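ATP synthase subunit s, mitochondrial (Bos taurus, PDB 3E4G) regulates the mitochondrial ATP synthase, being needed for its proton conduction and blocking a proton leak through an alternative exit pathway. Local coordinates at residues V127-I132 with L149-K155. The protein carries 1 engineered substitution. Numbering follows the deposited sequence.
Sequences VTDKGI and LPGVKEK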
ATOM      1  N   VAL A 127      12.331  -2.805   5.212  1.00  7.75           N
ATOM      2  CA  VAL A 127      11.741  -4.031   4.681  1.00  7.60           C
ATOM      3  C   VAL A 127      12.798  -5.096   4.522  1.00  8.22           C
ATOM      4  O   VAL A 127      13.894  -4.871   4.035  1.00  9.16           O
ATOM      5  CB  VAL A 127      11.068  -3.692   3.306  1.00  8.16           C
ATOM      6  CG1 VAL A 127      10.662  -4.976   2.590  1.00  8.72           C
ATOM      7  CG2 VAL A 127       9.893  -2.743   3.540  1.00  8.20           C
ATOM      8  N   THR A 128      12.431  -6.308   4.935  1.00  8.82           N
ATOM      9  CA  THR A 128      13.346  -7.445   4.780  1.00  9.61           C
ATOM     10  C   THR A 128      12.709  -8.509   3.942  1.00  9.23           C
ATOM     11  O   THR A 128      11.543  -8.455   3.494  1.00  9.16           O
ATOM     12  CB  THR A 128      13.768  -8.039   6.185  1.00 10.10           C
ATOM     13  OG1 THR A 128      12.739  -8.976   6.626  1.00 10.33           O
ATOM     14  CG2 THR A 128      14.066  -6.993   7.199  1.00 11.92           C
ATOM     15  N   ASP A 129      13.475  -9.606   3.769  1.00 10.49           N
ATOM     16  CA  ASP A 129      12.987 -10.752   3.042  1.00 11.53           C
ATOM     17  C   ASP A 129      11.642 -11.223   3.575  1.00 10.54           C
ATOM     18  O   ASP A 129      10.796 -11.711   2.799  1.00 11.43           O
ATOM     19  CB  ASP A 129      14.002 -11.900   3.115  1.00 13.43           C
ATOM     20  CG  ASP A 129      15.440 -11.456   2.672  1.00 13.44           C
ATOM     21  OD1 ASP A 129      16.093 -10.732   3.476  1.00 14.42           O
ATOM     22  OD2 ASP A 129      15.796 -11.737   1.514  1.00 16.18           O
ATOM     23  N   LYS A 130      11.428 -11.174   4.876  1.00 11.22           N
ATOM     24  CA  LYS A 130      10.156 -11.646   5.463  1.00 11.48           C
ATOM     25  C   LYS A 130       8.952 -10.885   4.960  1.00 10.63           C
ATOM     26  O   LYS A 130       7.893 -11.452   4.654  1.00 11.38           O
ATOM     27  CB  LYS A 130      10.214 -11.531   6.997  1.00 13.30           C
ATOM     28  CG  LYS A 130       9.108 -12.057   7.775  1.00 18.97           C
ATOM     29  CD  LYS A 130       9.425 -12.066   9.283  1.00 23.76           C
ATOM     30  CE  LYS A 130       9.262 -10.744   9.801  1.00 26.57           C
ATOM     31  NZ  LYS A 130       8.036 -10.534  10.544  1.00 24.90           N
ATOM     32  N   GLY A 131       9.060  -9.565   4.888  1.00  9.64           N
ATOM     33  CA  GLY A 131       7.954  -8.776   4.405  1.00  9.09           C
ATOM     34  C   GLY A 131       7.660  -9.037   2.932  1.00  8.23           C
ATOM     35  O   GLY A 131       6.513  -9.060   2.507  1.00  9.45           O
ATOM     36  N   ILE A 132       8.730  -9.192   2.162  1.00  8.84           N
ATOM     37  CA  ILE A 132       8.536  -9.477   0.723  1.00  9.01           C
ATOM     38  C   ILE A 132       7.845 -10.792   0.536  1.00  9.12           C
ATOM     39  O   ILE A 132       6.925 -10.934  -0.287  1.00 10.12           O
ATOM     40  CB  ILE A 132       9.898  -9.397  -0.025  1.00 10.27           C
ATOM     41  CG1 ILE A 132      10.541  -7.999   0.068  1.00  9.91           C
ATOM     42  CG2 ILE A 132       9.723  -9.860  -1.488  1.00 11.09           C
ATOM     43  CD1 ILE A 132       9.650  -6.874  -0.350  1.00  9.87           C
ATOM     44  N   LEU A 149      16.320  -1.894  -1.276  1.00  8.63           N
ATOM     45  CA  LEU A 149      15.799  -2.478  -0.009  1.00  8.63           C
ATOM     46  C   LEU A 149      16.967  -3.139   0.630  1.00  9.35           C
ATOM     47  O   LEU A 149      17.169  -4.345   0.484  1.00 10.09           O
ATOM     48  CB  LEU A 149      14.650  -3.467  -0.251  1.00  8.65           C
ATOM     49  CG  LEU A 149      13.470  -2.887  -1.048  1.00  7.97           C
ATOM     50  CD1 LEU A 149      12.378  -3.947  -1.196  1.00  8.87           C
ATOM     51  CD2 LEU A 149      12.934  -1.596  -0.437  1.00  9.14           C
ATOM     52  N   PRO A 150      17.806  -2.378   1.401  1.00 10.33           N
ATOM     53  CA  PRO A 150      19.020  -2.984   1.919  1.00 11.84           C
ATOM     54  C   PRO A 150      18.769  -4.116   2.843  1.00 10.58           C
ATOM     55  O   PRO A 150      19.667  -4.951   3.035  1.00 12.84           O
ATOM     56  CB  PRO A 150      19.673  -1.780   2.624  1.00 13.22           C
ATOM     57  CG  PRO A 150      18.590  -0.842   2.960  1.00 13.69           C
ATOM     58  CD  PRO A 150      17.676  -0.953   1.736  1.00 10.51           C
ATOM     59  N   GLY A 151      17.598  -4.200   3.481  1.00 10.69           N
ATOM     60  CA  GLY A 151      17.213  -5.261   4.383  1.00 11.33           C
ATOM     61  C   GLY A 151      16.859  -6.525   3.704  1.00 10.96           C
ATOM     62  O   GLY A 151      16.635  -7.553   4.369  1.00 11.77           O
ATOM     63  N   VAL A 152      16.722  -6.561   2.357  1.00 10.73           N
ATOM     64  CA  VAL A 152      16.410  -7.747   1.646  1.00 11.76           C
ATOM     65  C   VAL A 152      17.764  -8.366   1.246  1.00 13.66           C
ATOM     66  O   VAL A 152      18.475  -7.904   0.341  1.00 15.60           O
ATOM     67  CB  VAL A 152      15.554  -7.472   0.393  1.00 12.33           C
ATOM     68  CG1 VAL A 152      15.416  -8.774  -0.462  1.00 14.43           C
ATOM     69  CG2 VAL A 152      14.180  -6.971   0.867  1.00 11.27           C
ATOM     70  N   LYS A 153      18.170  -9.373   2.016  1.00 14.37           N
ATOM     71  CA  LYS A 153      19.549  -9.913   1.939  1.00 16.18           C
ATOM     72  C   LYS A 153      19.704 -11.103   1.062  1.00 18.60           C
ATOM     73  O   LYS A 153      20.823 -11.500   0.757  1.00 21.43           O
ATOM     74  CB  LYS A 153      20.043 -10.246   3.331  1.00 17.86           C
ATOM     75  CG  LYS A 153      20.078  -9.172   4.296  1.00 15.42           C
ATOM     76  CD  LYS A 153      20.964  -7.928   3.902  1.00 16.73           C
ATOM     77  CE  LYS A 153      21.080  -7.013   5.126  1.00 15.72           C
ATOM     78  NZ  LYS A 153      21.814  -5.711   4.782  1.00 17.85           N
ATOM     79  N   GLU A 154      18.621 -11.733   0.659  1.00 18.26           N
ATOM     80  CA  GLU A 154      18.700 -13.001  -0.067  1.00 21.25           C
ATOM     81  C   GLU A 154      17.854 -12.930  -1.341  1.00 20.01           C
ATOM     82  O   GLU A 154      16.890 -13.684  -1.516  1.00 20.33           O
ATOM     83  CB  GLU A 154      18.253 -14.116   0.843  1.00 22.26           C
ATOM     84  CG  GLU A 154      19.109 -14.272   2.097  1.00 26.53           C
ATOM     85  CD  GLU A 154      20.498 -14.778   1.798  1.00 34.97           C
ATOM     86  OE1 GLU A 154      20.707 -15.352   0.670  1.00 38.33           O
ATOM     87  OE2 GLU A 154      21.388 -14.593   2.714  1.00 39.69           O
ATOM     88  N   LYS A 155      18.172 -12.032  -2.229  1.00 21.04           N
ATOM     89  CA  LYS A 155      17.306 -11.793  -3.421  1.00 20.84           C
ATOM     90  C   LYS A 155      17.119 -13.056  -4.294  1.00 21.21           C
ATOM     91  O   LYS A 155      16.082 -13.241  -4.914  1.00 23.04           O
ATOM     92  CB  LYS A 155      17.780 -10.599  -4.291  1.00 22.13           C
ATOM     93  CG  LYS A 155      19.191 -10.781  -4.853  1.00 22.61           C
ATOM     94  CD  LYS A 155      19.657  -9.528  -5.514  1.00 23.89           C
ATOM     95  CE  LYS A 155      21.152  -9.663  -5.969  1.00 26.23           C
ATOM     96  NZ  LYS A 155      21.655  -8.478  -6.794  1.00 29.49           N
TER
HETATM   97  O   HOH W   1      15.223  -2.704   3.093  1.00 10.59           O
HETATM   98  O   HOH W   2      14.836 -14.109   0.637  1.00 30.22           O
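In the leucine-rich-repeat fold, the start of helix 129-134 in the fourth repeat meets the strand-to-helix loop 149-155, and the carboxylate of Asp129 joins the two. Asp129 holds two consecutive backbone amides. Its OD1 accepts from Lys153 N at 2.9 Å, nearly straight (164°) and on its syn lone pair. Its OD2 accepts from Glu154 N at 3.0 Å, also from the syn side but 21° out of the carboxylate plane. With CG anti to its own carbonyl carbon (chi1 -53°), the side chain reaches across to the loop just before helix 155-165, where Glu154 is the N-cap. A water donates to both Asp129 OD2 and Glu154 O, bridging the carboxylate to the loop backbone. Were Asp129 replaced by an alanine, the Lys153 and Glu154 amides would probably lose their acceptors, and the loop would be less firmly tied to the helix start. Beside this grip the backbones come close: Thr128 CA lies 3.3 Å from Gly151 O in a CA-H...O contact, and a second water links Val127 O to Gly151 N. On the apolar side of the contact, Val152 CG2 packs on Ile132 CG1 at 3.9 Å, the two side chains crossing at about a right angle, and Leu149 CD1 meets Ile132 CD1 at 4.1 Å. Ile158 of helix 155-165 touches Asp129, Ile132 and Val152, Ile121 of strand 118-122 touches Ile132 and Leu149, and Leu103 of helix 100-107 packs against Val127.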